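Local structure of pectinesterase 1 (Solanum lycopersicum, 1XG2) at residues Asp128-Leu134 with Tyr147-Thr151; Ser82-Ala86 with Cys98-Thr102; Gln167-Lys172 with Ile203-Leu208; Met62-Thr66 with Asn123-Ile127; Gln141-Asp145 with Val309-Asp313. The protein hydrolyses the methyl esters of pectin in the plant cell wall, releasing methanol, and may prepare walls for softening during fruit ripening. All coordinates share one frame; numbering follows the deposited sequence.

Overall arrangement
Five contacts tie together the right-handed parallel beta-helix of the catalytic domain. From the N terminus, Met62-Thr66 opens contact 4, which closes at Asn123-Ile127. Contact 2 (Ser82-Ala86 with Cys98-Thr102) is nested inside that loop. Contact 1 then joins Asp128-Leu134 to Tyr147-Thr151 at the active-site turn. Gln141-Asp145 begins within that loop but makes its contact with the C-terminal Val309-Asp313, so contacts 1 and 5 cross. Contact 3, Gln167-Lys172 with Ile203-Leu208, is nested inside the long loop of contact 5. Contacts 1 to 4 all reach the sheet holding strands 98-101, 126-128 and 147-150. Contact 5 fixes the C-terminal tail to another sheet.

Contact 1: Asp128-Leu134 with Tyr147-Thr151; sequences DAYQDTL and YVTGT
With chi1 at -66°, Thr133 sets OG1 beside its own backbone N and CG2 beside its carbonyl carbon, and both branches face Thr149 O. OG1 donates to that carbonyl at 2.8 Å between Thr133 OG1 and Thr149 O, tilted 21° from the carbonyl plane. Ala129 N gives the same oxygen a weak second bond, 3.4 Å from Ala129 N to Thr149 O. Thr151 turns OG1 between its backbone N and carbonyl carbon (chi1 48°). This puts OG1 against Tyr130, 3.5 Å from Thr151 OG1 to Tyr130 CB, while Thr151 CG2 reaches Tyr130 CD2 at 3.6 Å. Thr151 N also donates to Tyr130 O at 2.8 Å, from above the carbonyl plane. Between these bonds lies Gly150, where a side chain would run into Thr133 OG1 and Tyr130 O. Upstream, Asp128 and Thr149 form a parallel bridge. Their side chains lie side by side, with Thr149 CG2 3.7 Å from Asp128 CA. The Asp128 carboxylate pairs with Arg171, which also meets the Tyr130 ring in a cation-pi contact. This turn of the beta-helix carries Gln131, the transition-state stabiliser by similarity, and Asp132, the predicted proton donor. Bonds from Thr133 and Thr151 hold the chain on both sides of that pair, consistent with a firmly set active-site backbone.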
# COMPACT_ATOMS: atom_id res chain seq x y z
N ASP A 128 8.48 7.27 11.09
CA ASP A 128 9.93 7.41 11.22
C ASP A 128 10.60 6.04 11.21
O ASP A 128 10.34 5.22 12.07
CB ASP A 128 10.23 8.16 12.54
CG ASP A 128 11.71 8.13 12.92
OD1 ASP A 128 12.08 8.82 13.90
OD2 ASP A 128 12.58 7.45 12.35
N ALA A 129 11.42 5.80 10.19
CA ALA A 129 12.32 4.65 10.13
C ALA A 129 13.42 4.93 9.09
O ALA A 129 13.72 6.09 8.79
CB ALA A 129 11.55 3.38 9.80
N TYR A 130 14.00 3.89 8.53
CA TYR A 130 15.04 4.01 7.51
C TYR A 130 14.58 3.33 6.23
O TYR A 130 13.90 3.97 5.43
CB TYR A 130 16.38 3.45 8.03
CG TYR A 130 17.02 4.36 9.04
CD1 TYR A 130 16.57 4.40 10.35
CD2 TYR A 130 18.04 5.23 8.66
CE1 TYR A 130 17.14 5.24 11.27
CE2 TYR A 130 18.60 6.09 9.58
CZ TYR A 130 18.15 6.08 10.88
OH TYR A 130 18.71 6.92 11.80
N GLN A 131 14.93 2.06 6.02
CA GLN A 131 14.51 1.36 4.81
C GLN A 131 13.08 0.86 5.00
O GLN A 131 12.78 0.23 6.00
CB GLN A 131 15.47 0.19 4.48
CG GLN A 131 15.00 -0.70 3.31
CD GLN A 131 16.10 -1.58 2.74
OE1 GLN A 131 17.19 -1.70 3.34
NE2 GLN A 131 15.83 -2.20 1.60
N ASP A 132 12.20 1.18 4.04
CA ASP A 132 10.81 0.70 4.02
C ASP A 132 9.95 1.28 5.17
O ASP A 132 9.11 0.60 5.73
CB ASP A 132 10.73 -0.83 4.09
CG ASP A 132 11.08 -1.50 2.79
OD1 ASP A 132 11.70 -0.86 1.92
OD2 ASP A 132 10.78 -2.70 2.56
N THR A 133 10.17 2.54 5.51
CA THR A 133 9.42 3.18 6.59
C THR A 133 7.91 2.98 6.53
O THR A 133 7.30 2.59 7.53
CB THR A 133 9.69 4.69 6.55
OG1 THR A 133 11.07 4.95 6.86
CG2 THR A 133 8.91 5.41 7.63
N LEU A 134 7.32 3.26 5.36
CA LEU A 134 5.87 3.30 5.20
C LEU A 134 5.43 2.35 4.11
O LEU A 134 5.66 2.58 2.92
CB LEU A 134 5.41 4.73 4.87
CG LEU A 134 3.92 4.90 4.56
CD1 LEU A 134 3.09 4.45 5.76
CD2 LEU A 134 3.58 6.33 4.18
N TYR A 147 4.56 13.93 8.47
CA TYR A 147 5.98 13.86 8.24
C TYR A 147 6.30 12.37 8.05
O TYR A 147 5.92 11.56 8.87
CB TYR A 147 6.67 14.43 9.48
CG TYR A 147 8.16 14.57 9.47
CD1 TYR A 147 8.76 15.81 9.22
CD2 TYR A 147 8.97 13.49 9.81
CE1 TYR A 147 10.17 15.95 9.27
CE2 TYR A 147 10.36 13.62 9.88
CZ TYR A 147 10.96 14.83 9.61
OH TYR A 147 12.35 14.90 9.67
N VAL A 148 6.91 12.03 6.93
CA VAL A 148 7.37 10.67 6.68
C VAL A 148 8.86 10.77 6.39
O VAL A 148 9.27 11.50 5.49
CB VAL A 148 6.66 10.02 5.48
CG1 VAL A 148 7.10 8.57 5.32
CG2 VAL A 148 5.15 10.11 5.65
N THR A 149 9.67 10.04 7.16
CA THR A 149 11.10 10.04 6.95
C THR A 149 11.69 8.63 6.79
O THR A 149 11.23 7.66 7.40
CB THR A 149 11.80 10.85 8.07
OG1 THR A 149 13.18 11.01 7.77
CG2 THR A 149 11.77 10.12 9.42
N GLY A 150 12.70 8.53 5.95
CA GLY A 150 13.38 7.26 5.73
C GLY A 150 14.55 7.38 4.77
O GLY A 150 15.00 8.48 4.45
N THR A 151 15.01 6.23 4.28
CA THR A 151 16.15 6.20 3.38
C THR A 151 15.80 5.47 2.09
O THR A 151 15.44 6.11 1.10
CB THR A 151 17.34 5.51 4.06
OG1 THR A 151 16.90 4.28 4.66
CG2 THR A 151 17.85 6.34 5.20

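Contact 2: Ser82-Ala86 with Cys98-Thr102; sequences SATLA and CIQNT
The side chains of Thr84 and Ile99 run antiparallel past one another, whereas Leu85 meets Ile99 at a slant. Ile99 CG2 is the methyl they share: it lies 4.0 Å from Thr84 CB and 3.9 Å from Leu85 CB. Further out, the end of the Ile99 chain touches a Leu85 branch, 4.0 Å from Ile99 CD1 to Leu85 CD1. Thr84 turns its other side to the backbone of strand 98-101. Its OG1 sits beside its own backbone N (chi1 -68°) and donates to Gln100 O, 2.7 Å from Thr84 OG1 to Gln100 O. The hydroxyl comes from above the carbonyl plane, 39° out of it. Next along the strand, Asn101 brings CB to 4.0 Å from Thr84 OG1. The amide of Asn101 is held mainly by outside partners: ND2 donates to Val111 O and Leu71 O, and OD1 accepts from Ala103 N. The contact spans the interior of the beta-helix, joining the turn that leads into strand 85-87 to strand 98-101 of a different sheet. Thr84 thus serves both chemistries: its hydroxyl gives the carbonyl of Gln100 a side-chain donor, and its carbon side joins Ile99 and Leu85 in the apolar core.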
# COMPACT_ATOMS: atom_id res chain seq x y z
N SER A 82 6.99 -6.85 9.90
CA SER A 82 7.94 -6.02 10.63
C SER A 82 7.33 -4.71 11.17
O SER A 82 7.94 -4.05 12.01
CB SER A 82 9.17 -5.67 9.76
OG SER A 82 8.88 -4.71 8.74
N ALA A 83 6.13 -4.37 10.72
CA ALA A 83 5.49 -3.09 11.08
C ALA A 83 5.30 -2.92 12.59
O ALA A 83 4.77 -3.79 13.26
CB ALA A 83 4.15 -2.97 10.38
N THR A 84 5.72 -1.77 13.11
CA THR A 84 5.37 -1.38 14.47
C THR A 84 3.86 -1.32 14.65
O THR A 84 3.32 -1.90 15.59
CB THR A 84 6.02 -0.03 14.80
OG1 THR A 84 7.44 -0.22 14.86
CG2 THR A 84 5.63 0.48 16.17
N LEU A 85 3.18 -0.64 13.73
CA LEU A 85 1.72 -0.62 13.66
C LEU A 85 1.25 -1.01 12.26
O LEU A 85 1.76 -0.50 11.27
CB LEU A 85 1.18 0.76 14.02
CG LEU A 85 -0.35 0.84 14.21
CD1 LEU A 85 -0.74 1.81 15.31
CD2 LEU A 85 -1.05 1.24 12.96
N ALA A 86 0.29 -1.93 12.20
CA ALA A 86 -0.28 -2.43 10.94
C ALA A 86 -1.80 -2.30 11.04
O ALA A 86 -2.38 -2.68 12.05
CB ALA A 86 0.09 -3.88 10.72
N CYS A 98 3.15 9.49 16.53
CA CYS A 98 4.35 9.02 15.82
C CYS A 98 4.33 7.49 15.81
O CYS A 98 4.05 6.88 16.82
CB CYS A 98 5.62 9.51 16.53
SG CYS A 98 7.13 8.77 15.85
N ILE A 99 4.59 6.89 14.65
CA ILE A 99 4.86 5.47 14.54
C ILE A 99 6.30 5.36 14.08
O ILE A 99 6.68 5.95 13.09
CB ILE A 99 3.93 4.78 13.52
CG1 ILE A 99 2.45 5.11 13.77
CG2 ILE A 99 4.14 3.26 13.57
CD1 ILE A 99 1.95 4.82 15.15
N GLN A 100 7.09 4.59 14.81
CA GLN A 100 8.49 4.46 14.47
C GLN A 100 9.00 3.03 14.56
O GLN A 100 8.49 2.20 15.33
CB GLN A 100 9.35 5.38 15.33
CG GLN A 100 9.30 5.12 16.79
CD GLN A 100 10.47 5.81 17.55
OE1 GLN A 100 10.87 5.35 18.61
NE2 GLN A 100 10.98 6.92 17.02
N ASN A 101 10.01 2.77 13.74
CA ASN A 101 10.79 1.55 13.81
C ASN A 101 12.26 1.94 13.98
O ASN A 101 12.83 2.63 13.13
CB ASN A 101 10.55 0.67 12.58
CG ASN A 101 11.17 -0.71 12.72
OD1 ASN A 101 12.31 -0.83 13.19
ND2 ASN A 101 10.43 -1.74 12.35
N THR A 102 12.85 1.52 15.09
CA THR A 102 14.21 1.94 15.48
C THR A 102 15.30 0.95 15.10
O THR A 102 16.44 1.06 15.56
CB THR A 102 14.28 2.15 16.99
OG1 THR A 102 13.90 0.95 17.67
CG2 THR A 102 13.25 3.19 17.46

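Contact 3: Gln167-Lys172 with Ile203-Leu208; sequences QLVARK and IASSDL
Asp207 OD1 is gripped by two donors. Ser205 OG approaches nearly along the C-O axis, 2.6 Å from Ser205 OG to Asp207 OD1. Lys172 N comes from across the contact, 3.1 Å from Lys172 N to Asp207 OD1, and from above the carboxylate plane. Asp207 CG lies between its backbone N and carbonyl carbon (chi1 72°), which turns the carboxylate to Lys172 N. Its other oxygen takes a water, 2.6 Å from Asp207 OD2, and this water also donates to Lys172 O. The same water has a weak bond from Arg171 NE, so Arg171 and Asp207 are linked through solvent and not directly. The terminal NH1 of Arg171 instead forms a salt bridge with Asp128. Before this turn the strands run parallel. Ile203 N donates to Leu168 O, and Ala170 N to Ile203 O. Ser205 N then reaches Ala170 O at 2.9 Å. Val169 and Ile203 share one face of the sheet, with Val169 CG2 4.0 Å from Ile203 CG1. On the other face, Leu208 CD2 packs 3.8 Å from Ala170 CB. The contact joins neighbouring strands 167-170 and 201-204 of the beta-helix. Where the ladder ends, the carboxylate takes over as acceptor for Lys172 N. The nearby Arg171 and Lys172 would probably steady its negative charge.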
# COMPACT_ATOMS: atom_id res chain seq x y z
N GLN A 167 5.56 16.47 4.57
CA GLN A 167 6.99 16.64 4.40
C GLN A 167 7.60 15.24 4.31
O GLN A 167 7.50 14.45 5.25
CB GLN A 167 7.56 17.45 5.57
CG GLN A 167 6.86 18.79 5.74
CD GLN A 167 7.63 19.80 6.57
OE1 GLN A 167 8.57 20.44 6.07
NE2 GLN A 167 7.23 19.97 7.82
N LEU A 168 8.16 14.94 3.15
CA LEU A 168 8.81 13.67 2.86
C LEU A 168 10.30 13.94 2.95
O LEU A 168 10.87 14.64 2.11
CB LEU A 168 8.39 13.15 1.49
CG LEU A 168 6.88 13.16 1.25
CD1 LEU A 168 6.56 12.59 -0.11
CD2 LEU A 168 6.16 12.40 2.31
N VAL A 169 10.91 13.40 3.99
CA VAL A 169 12.23 13.78 4.45
C VAL A 169 13.19 12.61 4.32
O VAL A 169 13.12 11.63 5.08
CB VAL A 169 12.21 14.26 5.91
CG1 VAL A 169 13.57 14.83 6.31
CG2 VAL A 169 11.10 15.30 6.13
N ALA A 170 14.08 12.70 3.34
CA ALA A 170 15.14 11.71 3.22
C ALA A 170 16.23 12.02 4.25
O ALA A 170 16.57 13.19 4.47
CB ALA A 170 15.70 11.71 1.82
N ARG A 171 16.76 10.99 4.89
CA ARG A 171 17.77 11.13 5.93
C ARG A 171 19.07 10.44 5.52
O ARG A 171 19.15 9.78 4.49
CB ARG A 171 17.26 10.56 7.26
CG ARG A 171 17.09 9.05 7.28
CD ARG A 171 16.13 8.55 8.35
NE ARG A 171 16.55 8.97 9.67
CZ ARG A 171 15.87 8.79 10.80
NH1 ARG A 171 14.72 8.12 10.81
NH2 ARG A 171 16.37 9.24 11.94
N LYS A 172 20.10 10.59 6.35
CA LYS A 172 21.41 9.99 6.07
C LYS A 172 21.33 8.48 6.23
O LYS A 172 20.99 7.99 7.31
CB LYS A 172 22.47 10.54 7.00
CG LYS A 172 23.88 10.07 6.66
CD LYS A 172 24.89 10.65 7.66
CE LYS A 172 26.30 10.18 7.37
NZ LYS A 172 27.12 10.09 8.60
N ILE A 203 12.44 16.98 1.01
CA ILE A 203 13.60 17.68 1.54
C ILE A 203 14.56 16.72 2.24
O ILE A 203 14.24 15.55 2.48
CB ILE A 203 13.14 18.77 2.50
CG1 ILE A 203 12.33 18.17 3.67
CG2 ILE A 203 12.30 19.80 1.75
CD1 ILE A 203 11.98 19.17 4.76
N ALA A 204 15.72 17.26 2.60
CA ALA A 204 16.73 16.53 3.34
C ALA A 204 16.63 16.84 4.84
O ALA A 204 16.33 17.96 5.25
CB ALA A 204 18.12 16.91 2.83
N SER A 205 16.90 15.82 5.64
CA SER A 205 17.11 15.99 7.07
C SER A 205 18.42 16.75 7.31
O SER A 205 19.25 16.89 6.41
CB SER A 205 17.22 14.63 7.71
OG SER A 205 18.39 14.00 7.23
N SER A 206 18.60 17.22 8.54
CA SER A 206 19.81 17.95 8.89
C SER A 206 21.06 17.06 8.79
O SER A 206 22.13 17.57 8.47
CB SER A 206 19.71 18.54 10.30
OG SER A 206 19.71 17.52 11.28
N ASP A 207 20.93 15.75 9.01
CA ASP A 207 22.10 14.87 8.87
C ASP A 207 22.45 14.47 7.42
O ASP A 207 23.57 14.02 7.15
CB ASP A 207 22.06 13.68 9.85
CG ASP A 207 21.02 12.61 9.50
OD1 ASP A 207 20.23 12.76 8.54
OD2 ASP A 207 20.93 11.57 10.20
N LEU A 208 21.51 14.64 6.50
CA LEU A 208 21.76 14.38 5.07
C LEU A 208 22.28 15.61 4.33
O LEU A 208 23.10 15.49 3.43
CB LEU A 208 20.48 13.88 4.39
CG LEU A 208 20.54 13.59 2.88
CD1 LEU A 208 21.59 12.57 2.50
CD2 LEU A 208 19.18 13.12 2.40
O HOH W 1 19.86 9.30 9.45
O HOH W 2 17.61 12.10 10.86

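Contact 4: Met62-Thr66 with Asn123-Ile127; sequences MYATT and NRCRI
Met62 and Cys125 bring their backbones nearest, at 5.3 Å between Met62 CA and Cys125 CA, where two turns lead into strands 65-69 and 126-128. Arg126 grips Met62 O side-on with two nitrogens. Both Arg126 NE and Arg126 NH2 lie 3.1 Å from Met62 O. The bonds are bent, as expected when two donors converge on one atom. The oxygen is at the guanidinium edge, tilted 17° from its plane. Arg126 CG stands anti to the backbone N, and a bend at chi3 (48°) turns the group back to this carbonyl. NH2 also donates to a water, 2.9 Å away from Arg126 NH2, that bonds to Thr66 OG1. The Tyr63 side chain crosses that of Arg126 at about a right angle, its CD2 3.6 Å from Arg126 NE, though ring and guanidinium planes are only 26° apart. Met62 CG sits over the centre of one face of that ring. The Met62 tip bends to the other segment, with CE 3.4 Å from Arg124 C. A leucine in place of Arg126 would probably leave Met62 O without both donors and the water without its link to the far strand. Strand 98-101 runs between these two strands, and Arg126 and Thr66 both touch Cys98 on it. Such side-chain bridging over a middle strand fits the stacked coils of a parallel beta-helix.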
# COMPACT_ATOMS: atom_id res chain seq x y z
N MET A 62 2.16 14.58 17.34
CA MET A 62 3.12 13.74 16.63
C MET A 62 4.51 13.68 17.27
O MET A 62 5.28 12.79 16.96
CB MET A 62 3.26 14.18 15.19
CG MET A 62 3.80 15.61 15.01
SD MET A 62 4.36 15.95 13.34
CE MET A 62 2.95 15.57 12.43
N TYR A 63 4.83 14.64 18.15
CA TYR A 63 6.09 14.61 18.90
C TYR A 63 5.93 14.01 20.30
O TYR A 63 6.90 13.53 20.87
CB TYR A 63 6.73 16.02 18.99
CG TYR A 63 6.85 16.70 17.66
CD1 TYR A 63 6.31 17.96 17.44
CD2 TYR A 63 7.50 16.08 16.59
CE1 TYR A 63 6.43 18.58 16.21
CE2 TYR A 63 7.59 16.68 15.36
CZ TYR A 63 7.07 17.92 15.17
OH TYR A 63 7.18 18.51 13.94
N ALA A 64 4.70 14.00 20.81
CA ALA A 64 4.38 13.65 22.19
C ALA A 64 3.97 12.19 22.45
O ALA A 64 4.23 11.68 23.53
CB ALA A 64 3.25 14.55 22.69
N THR A 65 3.28 11.56 21.49
CA THR A 65 2.86 10.17 21.60
C THR A 65 3.56 9.36 20.52
O THR A 65 3.43 9.67 19.34
CB THR A 65 1.32 10.01 21.46
OG1 THR A 65 0.65 10.68 22.53
CG2 THR A 65 0.90 8.56 21.67
N THR A 66 4.29 8.34 20.94
CA THR A 66 5.05 7.50 20.02
C THR A 66 4.75 6.01 20.25
O THR A 66 4.80 5.53 21.39
CB THR A 66 6.55 7.74 20.25
OG1 THR A 66 6.90 9.08 19.90
CG2 THR A 66 7.38 6.90 19.33
N ASN A 123 -3.39 11.57 9.41
CA ASN A 123 -3.46 13.01 9.57
C ASN A 123 -2.55 13.48 10.70
O ASN A 123 -2.68 13.03 11.82
CB ASN A 123 -4.90 13.37 9.92
CG ASN A 123 -5.16 14.88 9.91
OD1 ASN A 123 -5.98 15.39 10.67
ND2 ASN A 123 -4.42 15.59 9.07
N ARG A 124 -1.64 14.39 10.39
CA ARG A 124 -0.75 14.99 11.37
C ARG A 124 0.03 13.91 12.14
O ARG A 124 0.08 13.94 13.37
CB ARG A 124 -1.53 15.87 12.35
CG ARG A 124 -2.21 17.07 11.68
CD ARG A 124 -2.68 18.13 12.67
NE ARG A 124 -3.59 17.60 13.68
CZ ARG A 124 -4.92 17.66 13.63
NH1 ARG A 124 -5.56 18.25 12.62
NH2 ARG A 124 -5.63 17.15 14.62
N CYS A 125 0.60 12.96 11.40
CA CYS A 125 1.41 11.90 11.99
C CYS A 125 2.85 12.04 11.58
O CYS A 125 3.14 12.65 10.57
CB CYS A 125 0.89 10.54 11.52
SG CYS A 125 -0.71 10.15 12.24
N ARG A 126 3.75 11.44 12.36
CA ARG A 126 5.16 11.38 12.05
C ARG A 126 5.51 9.88 11.91
O ARG A 126 5.36 9.14 12.85
CB ARG A 126 5.97 12.01 13.20
CG ARG A 126 7.46 12.19 12.90
CD ARG A 126 8.20 13.12 13.89
NE ARG A 126 7.88 12.77 15.28
CZ ARG A 126 8.55 11.92 16.03
NH1 ARG A 126 9.63 11.30 15.56
NH2 ARG A 126 8.14 11.68 17.26
N ILE A 127 5.93 9.46 10.73
CA ILE A 127 6.27 8.06 10.48
C ILE A 127 7.76 8.01 10.25
O ILE A 127 8.26 8.61 9.33
CB ILE A 127 5.49 7.51 9.27
CG1 ILE A 127 3.99 7.93 9.33
CG2 ILE A 127 5.62 6.01 9.18
CD1 ILE A 127 3.22 7.46 10.54
O HOH W 3 9.45 9.54 18.77

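Contact 5: Gln141-Asp145 with Val309-Asp313; sequences QFYRD and VAYVD
The Phe142 ring meets Val309-Asp313 at its edge: Ala310 O lies in the ring plane, 3.5 Å from Phe142 CE2. A Val309 methyl is near that plane in one of two conformers. Tyr311 comes in obliquely, its CB 3.5 Å from Phe142 CZ, and the two side chains cross at about a right angle. The Arg144 guanidinium has Ala310 CB over one face, offset toward the rim and 3.6 Å from Arg144 NH2. Tyr311 N also lies over a face, while Asp145 OD1 is in plane at the edge. Arg144 bends at chi2 (71°), which lays its chain along the tail, with CD 3.4 Å from Ala310 O. The charge is met by Asp145 in a salt bridge, 3.1 Å from Arg144 NE to Asp145 OD2, whose hydrogen bond is weak. An alanine in place of Arg144 would probably leave a gap under Ala310 and take the salt-bridge mate from Asp145. The contact lays the C-terminal tail across strand 140-144 of the beta-helix. The edge of Phe142, the aliphatic chain of Arg144 and one face of its guanidinium do the joining, while NH1 bonds weakly to Gln164, which also bonds Val312 O of the tail.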
# COMPACT_ATOMS: atom_id res chain seq x y z
N GLN A 141 -5.87 5.22 0.33
CA GLN A 141 -5.28 5.88 1.49
C GLN A 141 -5.01 7.36 1.20
O GLN A 141 -4.66 7.73 0.08
CB GLN A 141 -3.97 5.18 1.91
CG GLN A 141 -4.07 3.66 1.98
CD GLN A 141 -2.77 2.96 2.36
OE1 GLN A 141 -2.65 1.74 2.18
NE2 GLN A 141 -1.83 3.70 2.90
N PHE A 142 -5.16 8.18 2.23
CA PHE A 142 -4.90 9.60 2.17
C PHE A 142 -4.02 9.98 3.35
O PHE A 142 -4.37 9.70 4.52
CB PHE A 142 -6.22 10.37 2.22
CG PHE A 142 -6.08 11.86 2.08
CD1 PHE A 142 -5.53 12.43 0.94
CD2 PHE A 142 -6.53 12.70 3.09
CE1 PHE A 142 -5.41 13.81 0.84
CE2 PHE A 142 -6.43 14.09 2.97
CZ PHE A 142 -5.86 14.63 1.87
N TYR A 143 -2.91 10.62 3.04
CA TYR A 143 -1.96 11.15 4.01
C TYR A 143 -1.97 12.67 3.92
O TYR A 143 -1.81 13.22 2.84
CB TYR A 143 -0.55 10.62 3.75
CG TYR A 143 -0.45 9.14 4.01
CD1 TYR A 143 -0.99 8.22 3.10
CD2 TYR A 143 0.17 8.65 5.14
CE1 TYR A 143 -0.91 6.85 3.33
CE2 TYR A 143 0.24 7.27 5.39
CZ TYR A 143 -0.32 6.39 4.48
OH TYR A 143 -0.27 5.03 4.72
N ARG A 144 -2.15 13.32 5.05
CA ARG A 144 -2.31 14.77 5.11
C ARG A 144 -1.53 15.34 6.28
O ARG A 144 -1.58 14.82 7.39
CB ARG A 144 -3.79 15.10 5.25
CG ARG A 144 -4.13 16.57 5.37
CD ARG A 144 -3.93 17.40 4.10
NE ARG A 144 -4.07 18.82 4.41
CZ ARG A 144 -4.54 19.75 3.58
NH1 ARG A 144 -4.90 19.45 2.33
NH2 ARG A 144 -4.63 21.00 4.01
N ASP A 145 -0.84 16.46 6.02
CA ASP A 145 -0.16 17.22 7.06
C ASP A 145 0.80 16.38 7.90
O ASP A 145 0.95 16.60 9.10
CB ASP A 145 -1.19 17.90 7.97
CG ASP A 145 -1.96 19.02 7.27
OD1 ASP A 145 -2.98 19.46 7.83
OD2 ASP A 145 -1.63 19.51 6.17
N VAL A 309 -11.08 15.75 8.00
CA VAL A 309 -9.75 16.17 7.54
C VAL A 309 -9.82 17.15 6.36
O VAL A 309 -10.74 17.09 5.54
CB VAL A 309 -8.86 14.94 7.12
CG1 VAL A 309 -9.27 14.39 5.75
CG2 VAL A 309 -7.39 15.30 7.11
N ALA A 310 -8.86 18.07 6.28
CA ALA A 310 -8.75 18.92 5.10
C ALA A 310 -8.22 18.13 3.91
O ALA A 310 -7.32 17.29 4.06
CB ALA A 310 -7.83 20.10 5.38
N TYR A 311 -8.79 18.40 2.74
CA TYR A 311 -8.23 17.90 1.49
C TYR A 311 -8.55 18.83 0.34
O TYR A 311 -9.57 19.52 0.35
CB TYR A 311 -8.74 16.47 1.16
CG TYR A 311 -10.23 16.37 0.91
CD1 TYR A 311 -11.15 16.37 1.96
CD2 TYR A 311 -10.73 16.28 -0.39
CE1 TYR A 311 -12.52 16.27 1.73
CE2 TYR A 311 -12.09 16.19 -0.62
CZ TYR A 311 -12.98 16.18 0.42
OH TYR A 311 -14.34 16.09 0.16
N VAL A 312 -7.65 18.84 -0.63
CA VAL A 312 -7.86 19.44 -1.92
C VAL A 312 -8.27 18.32 -2.87
O VAL A 312 -7.56 17.33 -3.02
CB VAL A 312 -6.59 20.15 -2.43
CG1 VAL A 312 -6.72 20.58 -3.89
CG2 VAL A 312 -6.27 21.34 -1.52
N ASP A 313 -9.40 18.52 -3.54
CA ASP A 313 -9.99 17.52 -4.42
C ASP A 313 -9.32 17.40 -5.79
O ASP A 313 -9.24 16.30 -6.36
CB ASP A 313 -11.47 17.87 -4.62
CG ASP A 313 -12.29 16.67 -4.94
OD1 ASP A 313 -12.38 15.76 -4.09
OD2 ASP A 313 -12.89 16.54 -6.02